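PDB 5APG: 16S rRNA aminocarboxypropyltransferase, which probably transfers the aminocarboxypropyl group of S-adenosylmethionine to an N1-methylpseudouridine of 16S rRNA, the last step in making the hypermodified nucleotide m1acp3-Psi. Local coordinates for residues G41-D46 with P55-I60; T51-S56 with A117-I122; C71-A76 with R179-G184. All coordinates share one frame; numbering follows the deposited sequence.

Contacts 1 and 2 lie side by side, their centres 8 Å apart, and share Pro55 and Ser56: the chain leaving strand 43-45 first packs on helix 112-122 in contact 2 and then enters helix 58-63, which covers the strand in contact 1. They touch, Ile43 CG2 lying 3.7 Å from Leu53 CD1. Contact 3 lies on the opposite side of the chain's centre, about 24 Å from contact 1 and 23 Å from contact 2, centre to centre. The bound selenium analogue of S-adenosylmethionine touches contacts 1 and 3; the Leu53 side chain of contact 2 stays about 8 Å away. Residues 45-46 border its adenine; Cys71, Ser72, Trp73 and Ala76 line its selenonium end, Trp73 also reaching the adenine.

Contact 1. Residues G41-D46 with P55-I60; sequences GSIILD and PSDRVI. With EEM ([(3S)-3-amino-4-hydroxy-4-oxo-butyl]-[[(2S,3S,4R,5R)-5-(6-aminopurin-9-yl)-3,4-dihydroxy-oxolan-2-yl]methyl]-methyl-selanium), chain D.
Segment 41-46, which carries strand 43-45, approaches segment 55-60, which leads into helix 58-63; the backbones come nearest at Ser42 and Ile60, whose CA atoms are 6.4 Å apart. No hydrogen bond joins the two, and the packing is mainly apolar. Ile43 and Ile60 both have CG1 beside the backbone N and CG2 anti to it, and their side chains cross at about a right angle. The CG2 methyl of Ile60 lies 3.7 Å from Ile43 CG1 and, in the loop before the strand, 3.4 Å from Gly41 O, which is bonded to Arg64 NH1. Ile43 CD1 reaches on to Asp57, three residues before Ile60, and is 4.0 Å from Asp57 CB, so it meets the aliphatic root of the acid while Asp57 OD2 accepts from Thr54 N. At the far end of the strand, Leu45 CB is 3.7 Å from N3 of the ligand's adenine, and the carboxylate of Asp46 forms a salt bridge with Arg90. The contact belongs to the beta-alpha-beta unit of strand 43-45, helix 58-63 and strand 66-70 in this SPOUT-type parallel sheet. Strand 43-45 runs between strands 66-70 and 89-91; Ile43 also packs on Leu66, and both isoleucines touch Ile89.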
loop_
_atom_site.group_PDB
_atom_site.type_symbol
_atom_site.label_atom_id
_atom_site.label_comp_id
_atom_site.label_asym_id
_atom_site.label_seq_id
_atom_site.Cartn_x
_atom_site.Cartn_y
_atom_site.Cartn_z
ATOM N N GLY A 41 6.558 -6.209 14.725
ATOM C CA GLY A 41 7.733 -6.551 13.948
ATOM C C GLY A 41 7.416 -6.859 12.499
ATOM O O GLY A 41 8.301 -7.227 11.731
ATOM N N SER A 42 6.149 -6.715 12.122
ATOM C CA SER A 42 5.754 -6.881 10.731
ATOM C C SER A 42 6.076 -5.614 9.948
ATOM O O SER A 42 6.290 -4.554 10.531
ATOM C CB SER A 42 4.259 -7.199 10.614
ATOM O OG SER A 42 3.459 -6.161 11.165
ATOM N N ILE A 43 6.125 -5.737 8.627
ATOM C CA ILE A 43 6.065 -4.570 7.759
ATOM C C ILE A 43 4.673 -3.967 7.870
ATOM O O ILE A 43 3.680 -4.679 7.710
ATOM C CB ILE A 43 6.337 -4.922 6.274
ATOM C CG1 ILE A 43 7.708 -5.580 6.098
ATOM C CG2 ILE A 43 6.211 -3.678 5.395
ATOM C CD1 ILE A 43 8.866 -4.644 6.390
ATOM N N ILE A 44 4.581 -2.667 8.143
ATOM C CA ILE A 44 3.294 -2.001 8.003
ATOM C C ILE A 44 3.389 -0.958 6.900
ATOM O O ILE A 44 4.312 -0.134 6.863
ATOM C CB ILE A 44 2.784 -1.355 9.332
ATOM C CG1 ILE A 44 1.296 -1.007 9.203
ATOM C CG2 ILE A 44 3.591 -0.105 9.730
ATOM C CD1 ILE A 44 0.648 -0.547 10.500
ATOM N N LEU A 45 2.459 -1.034 5.959
ATOM C CA LEU A 45 2.375 -0.003 4.942
ATOM C C LEU A 45 1.916 1.271 5.627
ATOM O O LEU A 45 1.026 1.250 6.481
ATOM C CB LEU A 45 1.431 -0.403 3.810
ATOM C CG LEU A 45 1.862 -1.628 2.993
ATOM C CD1 LEU A 45 0.958 -1.804 1.787
ATOM C CD2 LEU A 45 3.317 -1.525 2.561
ATOM N N ASP A 46 2.552 2.378 5.275
ATOM C CA ASP A 46 2.275 3.651 5.915
ATOM C C ASP A 46 2.636 4.750 4.935
ATOM O O ASP A 46 3.815 5.019 4.716
ATOM C CB ASP A 46 3.073 3.784 7.219
ATOM C CG ASP A 46 2.745 5.053 7.993
ATOM O OD1 ASP A 46 2.218 6.027 7.407
ATOM O OD2 ASP A 46 3.032 5.078 9.207
ATOM N N PRO A 55 12.696 -4.612 -2.117
ATOM C CA PRO A 55 12.605 -6.074 -2.235
ATOM C C PRO A 55 13.112 -6.829 -1.008
ATOM O O PRO A 55 12.539 -7.857 -0.653
ATOM C CB PRO A 55 13.487 -6.376 -3.450
ATOM C CG PRO A 55 13.368 -5.165 -4.292
ATOM C CD PRO A 55 13.292 -4.008 -3.324
ATOM N N SER A 56 14.153 -6.316 -0.355
ATOM C CA SER A 56 14.749 -7.029 0.769
ATOM C C SER A 56 13.831 -7.069 1.992
ATOM O O SER A 56 14.072 -7.837 2.918
ATOM C CB SER A 56 16.103 -6.410 1.142
ATOM O OG SER A 56 15.993 -5.011 1.336
ATOM N N ASP A 57 12.775 -6.256 1.990
ATOM C CA ASP A 57 11.757 -6.328 3.043
ATOM C C ASP A 57 10.960 -7.637 2.992
ATOM O O ASP A 57 10.214 -7.957 3.924
ATOM C CB ASP A 57 10.795 -5.136 2.956
ATOM C CG ASP A 57 11.472 -3.810 3.280
ATOM O OD1 ASP A 57 12.395 -3.802 4.122
ATOM O OD2 ASP A 57 11.092 -2.776 2.690
ATOM N N ARG A 58 11.111 -8.385 1.900
ATOM C CA ARG A 58 10.495 -9.710 1.772
ATOM C C ARG A 58 10.758 -10.612 2.984
ATOM O O ARG A 58 9.865 -11.325 3.448
ATOM C CB ARG A 58 11.003 -10.412 0.509
ATOM C CG ARG A 58 10.474 -11.828 0.331
ATOM C CD ARG A 58 11.190 -12.539 -0.812
ATOM N NE ARG A 58 10.728 -13.919 -0.970
ATOM C CZ ARG A 58 9.858 -14.317 -1.890
ATOM N NH1 ARG A 58 9.351 -13.440 -2.750
ATOM N NH2 ARG A 58 9.496 -15.592 -1.957
ATOM N N VAL A 59 11.987 -10.579 3.491
ATOM C CA VAL A 59 12.383 -11.465 4.583
ATOM C C VAL A 59 11.529 -11.224 5.831
ATOM O O VAL A 59 11.147 -12.169 6.521
ATOM C CB VAL A 59 13.891 -11.307 4.922
ATOM C CG1 VAL A 59 14.229 -9.871 5.285
ATOM C CG2 VAL A 59 14.293 -12.245 6.044
ATOM N N ILE A 60 11.203 -9.959 6.090
ATOM C CA ILE A 60 10.362 -9.584 7.222
ATOM C C ILE A 60 8.898 -9.963 6.994
ATOM O O ILE A 60 8.235 -10.480 7.896
ATOM C CB ILE A 60 10.456 -8.066 7.501
ATOM C CG1 ILE A 60 11.894 -7.685 7.848
ATOM C CG2 ILE A 60 9.510 -7.663 8.625
ATOM C CD1 ILE A 60 12.410 -8.349 9.106
HETATM C C2 EEM D . 1.808 3.095 1.562
HETATM N N3 EEM D . 0.642 2.562 1.770
HETATM C C4 EEM D . -0.367 2.840 0.964
HETATM C "C1'" EEM D . -2.311 1.465 1.796
HETATM C "C2'" EEM D . -2.368 2.124 3.197
HETATM C "C3'" EEM D . -3.609 2.749 3.173
HETATM C "C4'" EEM D . -4.482 2.014 2.463
HETATM C "C5'" EEM D . -5.420 2.798 1.620
HETATM O O EEM D . -9.323 0.596 -0.982
HETATM C C EEM D . -10.211 1.290 -0.572
HETATM O OXT EEM D . -11.342 0.850 -0.467
HETATM C CA EEM D . -9.931 2.710 -0.132
HETATM N N EEM D . -11.189 3.356 0.116
HETATM C CB EEM D . -9.079 2.605 1.124
HETATM C CG EEM D . -8.400 3.895 1.534
HETATM SE SE EEM D . -6.856 3.531 2.720
HETATM C CE EEM D . -6.152 5.187 3.436
HETATM O "O4'" EEM D . -3.506 1.309 1.401
HETATM O "O3'" EEM D . -4.058 3.161 4.522
HETATM O "O2'" EEM D . -2.438 0.988 4.065
HETATM N N9 EEM D . -1.654 2.467 0.911
HETATM C C8 EEM D . -2.175 3.085 -0.130
HETATM N N7 EEM D . -1.290 3.845 -0.734
HETATM C C5 EEM D . -0.124 3.714 -0.077
HETATM N N1 EEM D . 2.092 3.934 0.588
HETATM C C6 EEM D . 1.168 4.282 -0.257
HETATM N N6 EEM D . 1.435 5.190 -1.301
#

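Contact 2. Residues T51-S56 with A117-I122; sequences TPLTPS and AAALYI
Apolar packing carries most of this contact, in which the loop between strand 43-45 and helix 58-63 packs on helix 112-122. The CB of Leu53 points toward the helix, and with CG anti to the backbone N (chi1 -168°) the CD2 methyl comes onto Ala119, 3.6 Å from CA and 3.7 Å from CB, so the branch tip meets helix backbone as well as the alanine methyl. The Leu53 side chain is also about 4 Å from that of Leu93, an S-adenosylmethionine-binding residue. One turn further on, Ile122 points toward the loop. Its CG2 methyl, anti to the backbone N, faces the bend of the loop and lies 3.9 Å from Thr54 C and 4.0 Å from Pro55 CD; the proline ring and the isoleucine side chain cross obliquely.

A second kind of contact involves the backbone carbonyl of Ile122. Pro55 CA comes within 3.4 Å of Ile122 O in a CA-H...O contact, with an angle of 130° at the hydrogen, and Pro55 CB and CG lie close to the same oxygen. Here the backbones are nearest, Pro55 CA and Ile122 CA being 5.4 Å apart.

Conventional hydrogen bonds lie around the contact and not across it. Leu53 pairs through its backbone with Arg92, Thr54 N donates to Asp57 OD2, and Ile122 N is bonded within the helix to Ala118 O. The loop is thus fitted to the helix by the shape of methyls and a proline ring, while Leu53 and Thr54 have backbone hydrogen bonds to other partners.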
loop_
_atom_site.group_PDB
_atom_site.type_symbol
_atom_site.label_atom_id
_atom_site.label_comp_id
_atom_site.label_asym_id
_atom_site.label_seq_id
_atom_site.Cartn_x
_atom_site.Cartn_y
_atom_site.Cartn_z
ATOM N N THR A 51 10.227 6.385 4.184
ATOM C CA THR A 51 11.051 5.218 3.884
ATOM C C THR A 51 10.322 4.248 2.959
ATOM O O THR A 51 9.352 3.615 3.363
ATOM C CB THR A 51 11.458 4.475 5.173
ATOM O OG1 THR A 51 11.857 5.426 6.171
ATOM C CG2 THR A 51 12.601 3.509 4.899
ATOM N N PRO A 52 10.791 4.122 1.709
ATOM C CA PRO A 52 10.088 3.256 0.757
ATOM C C PRO A 52 10.374 1.772 0.954
ATOM O O PRO A 52 11.489 1.373 1.312
ATOM C CB PRO A 52 10.621 3.727 -0.598
ATOM C CG PRO A 52 12.000 4.216 -0.299
ATOM C CD PRO A 52 11.958 4.785 1.102
ATOM N N LEU A 53 9.346 0.965 0.706
ATOM C CA LEU A 53 9.465 -0.487 0.680
ATOM C C LEU A 53 10.466 -0.919 -0.385
ATOM O O LEU A 53 10.481 -0.363 -1.477
ATOM C CB LEU A 53 8.099 -1.119 0.403
ATOM C CG LEU A 53 7.954 -2.625 0.609
ATOM C CD1 LEU A 53 7.796 -2.945 2.092
ATOM C CD2 LEU A 53 6.776 -3.160 -0.208
ATOM N N THR A 54 11.291 -1.911 -0.064
ATOM C CA THR A 54 12.269 -2.449 -1.009
ATOM C C THR A 54 12.152 -3.978 -1.061
ATOM O O THR A 54 11.568 -4.576 -0.161
ATOM C CB THR A 54 13.714 -2.044 -0.623
ATOM O OG1 THR A 54 13.993 -2.469 0.715
ATOM C CG2 THR A 54 13.894 -0.531 -0.733
ATOM N N PRO A 55 12.696 -4.612 -2.117
ATOM C CA PRO A 55 12.605 -6.074 -2.235
ATOM C C PRO A 55 13.112 -6.829 -1.008
ATOM O O PRO A 55 12.539 -7.857 -0.653
ATOM C CB PRO A 55 13.487 -6.376 -3.450
ATOM C CG PRO A 55 13.368 -5.165 -4.292
ATOM C CD PRO A 55 13.292 -4.008 -3.324
ATOM N N SER A 56 14.153 -6.316 -0.355
ATOM C CA SER A 56 14.749 -7.029 0.769
ATOM C C SER A 56 13.831 -7.069 1.992
ATOM O O SER A 56 14.072 -7.837 2.918
ATOM C CB SER A 56 16.103 -6.410 1.142
ATOM O OG SER A 56 15.993 -5.011 1.336
ATOM N N ALA A 117 -1.083 -5.321 -3.491
ATOM C CA ALA A 117 -0.506 -5.925 -4.690
ATOM C C ALA A 117 0.865 -5.337 -5.020
ATOM O O ALA A 117 1.788 -6.067 -5.379
ATOM C CB ALA A 117 -1.444 -5.753 -5.861
ATOM N N ALA A 118 0.991 -4.015 -4.914
ATOM C CA ALA A 118 2.278 -3.359 -5.138
ATOM C C ALA A 118 3.345 -3.881 -4.176
ATOM O O ALA A 118 4.472 -4.181 -4.583
ATOM C CB ALA A 118 2.138 -1.845 -5.001
ATOM N N ALA A 119 2.988 -3.988 -2.899
ATOM C CA ALA A 119 3.915 -4.484 -1.892
ATOM C C ALA A 119 4.358 -5.906 -2.227
ATOM O O ALA A 119 5.547 -6.225 -2.177
ATOM C CB ALA A 119 3.282 -4.434 -0.504
ATOM N N LEU A 120 3.391 -6.754 -2.563
ATOM C CA LEU A 120 3.674 -8.132 -2.963
ATOM C C LEU A 120 4.614 -8.190 -4.166
ATOM O O LEU A 120 5.602 -8.931 -4.167
ATOM C CB LEU A 120 2.372 -8.870 -3.291
ATOM C CG LEU A 120 1.449 -9.208 -2.117
ATOM C CD1 LEU A 120 0.135 -9.814 -2.612
ATOM C CD2 LEU A 120 2.144 -10.146 -1.147
ATOM N N TYR A 121 4.294 -7.415 -5.195
ATOM C CA TYR A 121 5.098 -7.392 -6.414
ATOM C C TYR A 121 6.549 -7.003 -6.112
ATOM O O TYR A 121 7.487 -7.686 -6.528
ATOM C CB TYR A 121 4.491 -6.422 -7.429
ATOM C CG TYR A 121 5.058 -6.555 -8.827
ATOM C CD1 TYR A 121 6.294 -6.010 -9.157
ATOM C CD2 TYR A 121 4.355 -7.231 -9.820
ATOM C CE1 TYR A 121 6.813 -6.132 -10.435
ATOM C CE2 TYR A 121 4.866 -7.360 -11.101
ATOM C CZ TYR A 121 6.093 -6.809 -11.401
ATOM O OH TYR A 121 6.606 -6.933 -12.671
ATOM N N ILE A 122 6.720 -5.911 -5.375
ATOM C CA ILE A 122 8.048 -5.387 -5.053
ATOM C C ILE A 122 8.870 -6.407 -4.267
ATOM O O ILE A 122 10.082 -6.519 -4.449
ATOM C CB ILE A 122 7.932 -4.062 -4.264
ATOM C CG1 ILE A 122 7.456 -2.944 -5.193
ATOM C CG2 ILE A 122 9.269 -3.666 -3.626
ATOM C CD1 ILE A 122 6.749 -1.820 -4.471
#

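Contact 3. Residues C71-A76 with R179-G184; sequences CSWKRA and RVLTNG. With EEM ([(3S)-3-amino-4-hydroxy-4-oxo-butyl]-[[(2S,3S,4R,5R)-5-(6-aminopurin-9-yl)-3,4-dihydroxy-oxolan-2-yl]methyl]-methyl-selanium), chain D.
One wall of the S-adenosylmethionine pocket in this SPOUT-fold enzyme is formed in part by the start of helix 73-83, which the C-terminal end of helix 170-182 backs from outside. Ser72 is the N-cap, its OG accepting a weak bond from Arg75 N. Trp73 meets both the ligand and Leu181. The ligand methyl CE sits over the centre of one indole face, 3.7 Å above its plane, while adenine N7 lies in plane at the ring edge. Trp73 NE1 donates to Leu110 O, which helps fix the ring's rotation. From the helix side, Leu181 CD1 comes obliquely to the ring and lies 3.7 Å from Trp73 CB. An alanine at Trp73 would keep CB but remove the indole with its bond to Leu110 O, and would probably weaken the seat of the ligand methyl and part of the Leu181 packing. Outside this layer the contact becomes polar. One water lies within bonding distance of Thr182 OG1, Trp73 O and, more weakly, Lys74 O; Thr182 OG1 is also bonded to Met178 O. Lys74, extended until it bends at chi4 (59°), carries its ammonium to the end of helix 170-182, bonding weakly to Gly184 O. Its stronger bond is from NZ to Thr182 O, 2.9 Å, with the nitrogen above the carbonyl plane.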
loop_
_atom_site.group_PDB
_atom_site.type_symbol
_atom_site.label_atom_id
_atom_site.label_comp_id
_atom_site.label_asym_id
_atom_site.label_seq_id
_atom_site.Cartn_x
_atom_site.Cartn_y
_atom_site.Cartn_z
ATOM N N CYS A 71 -8.554 2.770 6.093
ATOM C CA CYS A 71 -9.368 3.887 6.557
ATOM C C CYS A 71 -9.628 4.804 5.377
ATOM O O CYS A 71 -9.166 4.529 4.284
ATOM C CB CYS A 71 -8.667 4.635 7.689
ATOM S SG CYS A 71 -7.073 5.363 7.216
ATOM N N SER A 72 -10.366 5.888 5.573
ATOM C CA SER A 72 -10.540 6.847 4.491
ATOM C C SER A 72 -9.244 7.628 4.303
ATOM O O SER A 72 -8.473 7.792 5.249
ATOM C CB SER A 72 -11.699 7.801 4.781
ATOM O OG SER A 72 -11.356 8.698 5.821
ATOM N N TRP A 73 -8.994 8.106 3.088
ATOM C CA TRP A 73 -7.803 8.915 2.848
ATOM C C TRP A 73 -7.882 10.248 3.584
ATOM O O TRP A 73 -6.857 10.841 3.920
ATOM C CB TRP A 73 -7.588 9.141 1.350
ATOM C CG TRP A 73 -6.776 8.044 0.720
ATOM C CD1 TRP A 73 -7.228 7.055 -0.103
ATOM C CD2 TRP A 73 -5.371 7.813 0.892
ATOM N NE1 TRP A 73 -6.188 6.229 -0.465
ATOM C CE2 TRP A 73 -5.039 6.670 0.137
ATOM C CE3 TRP A 73 -4.362 8.466 1.609
ATOM C CZ2 TRP A 73 -3.742 6.168 0.070
ATOM C CZ3 TRP A 73 -3.071 7.962 1.546
ATOM C CH2 TRP A 73 -2.772 6.825 0.781
ATOM N N LYS A 74 -9.101 10.707 3.856
ATOM C CA LYS A 74 -9.294 11.947 4.599
ATOM C C LYS A 74 -8.792 11.819 6.037
ATOM O O LYS A 74 -8.370 12.802 6.645
ATOM C CB LYS A 74 -10.769 12.366 4.586
ATOM C CG LYS A 74 -11.024 13.724 5.230
ATOM C CD LYS A 74 -12.359 14.316 4.805
ATOM C CE LYS A 74 -12.647 15.606 5.562
ATOM N NZ LYS A 74 -11.592 16.637 5.342
ATOM N N ARG A 75 -8.824 10.600 6.572
ATOM C CA ARG A 75 -8.361 10.342 7.935
ATOM C C ARG A 75 -6.969 9.711 8.001
ATOM O O ARG A 75 -6.404 9.577 9.085
ATOM C CB ARG A 75 -9.347 9.427 8.672
ATOM C CG ARG A 75 -10.680 10.070 9.017
ATOM C CD ARG A 75 -11.155 9.583 10.377
ATOM N NE ARG A 75 -10.141 9.816 11.403
ATOM C CZ ARG A 75 -10.109 9.203 12.581
ATOM N NH1 ARG A 75 -11.037 8.307 12.894
ATOM N NH2 ARG A 75 -9.145 9.483 13.450
ATOM N N ALA A 76 -6.426 9.325 6.849
ATOM C CA ALA A 76 -5.224 8.490 6.800
ATOM C C ALA A 76 -4.017 9.095 7.516
ATOM O O ALA A 76 -3.312 8.397 8.245
ATOM C CB ALA A 76 -4.864 8.179 5.355
ATOM N N ARG A 179 -2.088 16.041 1.721
ATOM C CA ARG A 179 -2.692 17.231 2.310
ATOM C C ARG A 179 -3.980 17.588 1.571
ATOM O O ARG A 179 -4.959 18.018 2.181
ATOM C CB ARG A 179 -1.709 18.407 2.278
ATOM C CG ARG A 179 -1.964 19.473 3.337
ATOM C CD ARG A 179 -0.657 20.094 3.818
ATOM N NE ARG A 179 0.224 20.420 2.704
ATOM C CZ ARG A 179 1.543 20.274 2.729
ATOM N NH1 ARG A 179 2.140 19.802 3.815
ATOM N NH2 ARG A 179 2.266 20.596 1.664
ATOM N N VAL A 180 -3.968 17.390 0.257
ATOM C CA VAL A 180 -5.135 17.629 -0.588
ATOM C C VAL A 180 -6.338 16.811 -0.126
ATOM O O VAL A 180 -7.461 17.313 -0.065
ATOM C CB VAL A 180 -4.830 17.297 -2.067
ATOM C CG1 VAL A 180 -6.110 17.265 -2.892
ATOM C CG2 VAL A 180 -3.841 18.300 -2.642
ATOM N N LEU A 181 -6.092 15.552 0.216
ATOM C CA LEU A 181 -7.157 14.653 0.645
ATOM C C LEU A 181 -7.545 14.894 2.096
ATOM O O LEU A 181 -8.705 14.737 2.473
ATOM C CB LEU A 181 -6.727 13.202 0.454
ATOM C CG LEU A 181 -6.575 12.768 -1.003
ATOM C CD1 LEU A 181 -5.977 11.390 -1.052
ATOM C CD2 LEU A 181 -7.921 12.794 -1.711
ATOM N N THR A 182 -6.562 15.262 2.908
ATOM C CA THR A 182 -6.801 15.574 4.310
ATOM C C THR A 182 -7.747 16.766 4.440
ATOM O O THR A 182 -8.663 16.761 5.261
ATOM C CB THR A 182 -5.478 15.881 5.047
ATOM O OG1 THR A 182 -4.611 14.741 4.975
ATOM C CG2 THR A 182 -5.737 16.228 6.507
ATOM N N ASN A 183 -7.529 17.775 3.602
ATOM C CA ASN A 183 -8.242 19.045 3.716
ATOM C C ASN A 183 -9.448 19.175 2.787
ATOM O O ASN A 183 -10.070 20.237 2.718
ATOM C CB ASN A 183 -7.274 20.199 3.453
ATOM C CG ASN A 183 -6.208 20.322 4.526
ATOM O OD1 ASN A 183 -6.422 19.935 5.676
ATOM N ND2 ASN A 183 -5.052 20.860 4.154
ATOM N N GLY A 184 -9.782 18.104 2.076
ATOM C CA GLY A 184 -10.889 18.142 1.138
ATOM C C GLY A 184 -11.827 16.958 1.267
ATOM O O GLY A 184 -12.649 16.899 2.180
HETATM C C2 EEM D . 1.808 3.095 1.562
HETATM N N3 EEM D . 0.642 2.562 1.770
HETATM C C4 EEM D . -0.367 2.840 0.964
HETATM C "C1'" EEM D . -2.311 1.465 1.796
HETATM C "C2'" EEM D . -2.368 2.124 3.197
HETATM C "C3'" EEM D . -3.609 2.749 3.173
HETATM C "C4'" EEM D . -4.482 2.014 2.463
HETATM C "C5'" EEM D . -5.420 2.798 1.620
HETATM O O EEM D . -9.323 0.596 -0.982
HETATM C C EEM D . -10.211 1.290 -0.572
HETATM O OXT EEM D . -11.342 0.850 -0.467
HETATM C CA EEM D . -9.931 2.710 -0.132
HETATM N N EEM D . -11.189 3.356 0.116
HETATM C CB EEM D . -9.079 2.605 1.124
HETATM C CG EEM D . -8.400 3.895 1.534
HETATM SE SE EEM D . -6.856 3.531 2.720
HETATM C CE EEM D . -6.152 5.187 3.436
HETATM O "O4'" EEM D . -3.506 1.309 1.401
HETATM O "O3'" EEM D . -4.058 3.161 4.522
HETATM O "O2'" EEM D . -2.438 0.988 4.065
HETATM N N9 EEM D . -1.654 2.467 0.911
HETATM C C8 EEM D . -2.175 3.085 -0.130
HETATM N N7 EEM D . -1.290 3.845 -0.734
HETATM C C5 EEM D . -0.124 3.714 -0.077
HETATM N N1 EEM D . 2.092 3.934 0.588
HETATM C C6 EEM D . 1.168 4.282 -0.257
HETATM N N6 EEM D . 1.435 5.190 -1.301
HETATM O O HOH W 1 -5.382 12.302 5.841
#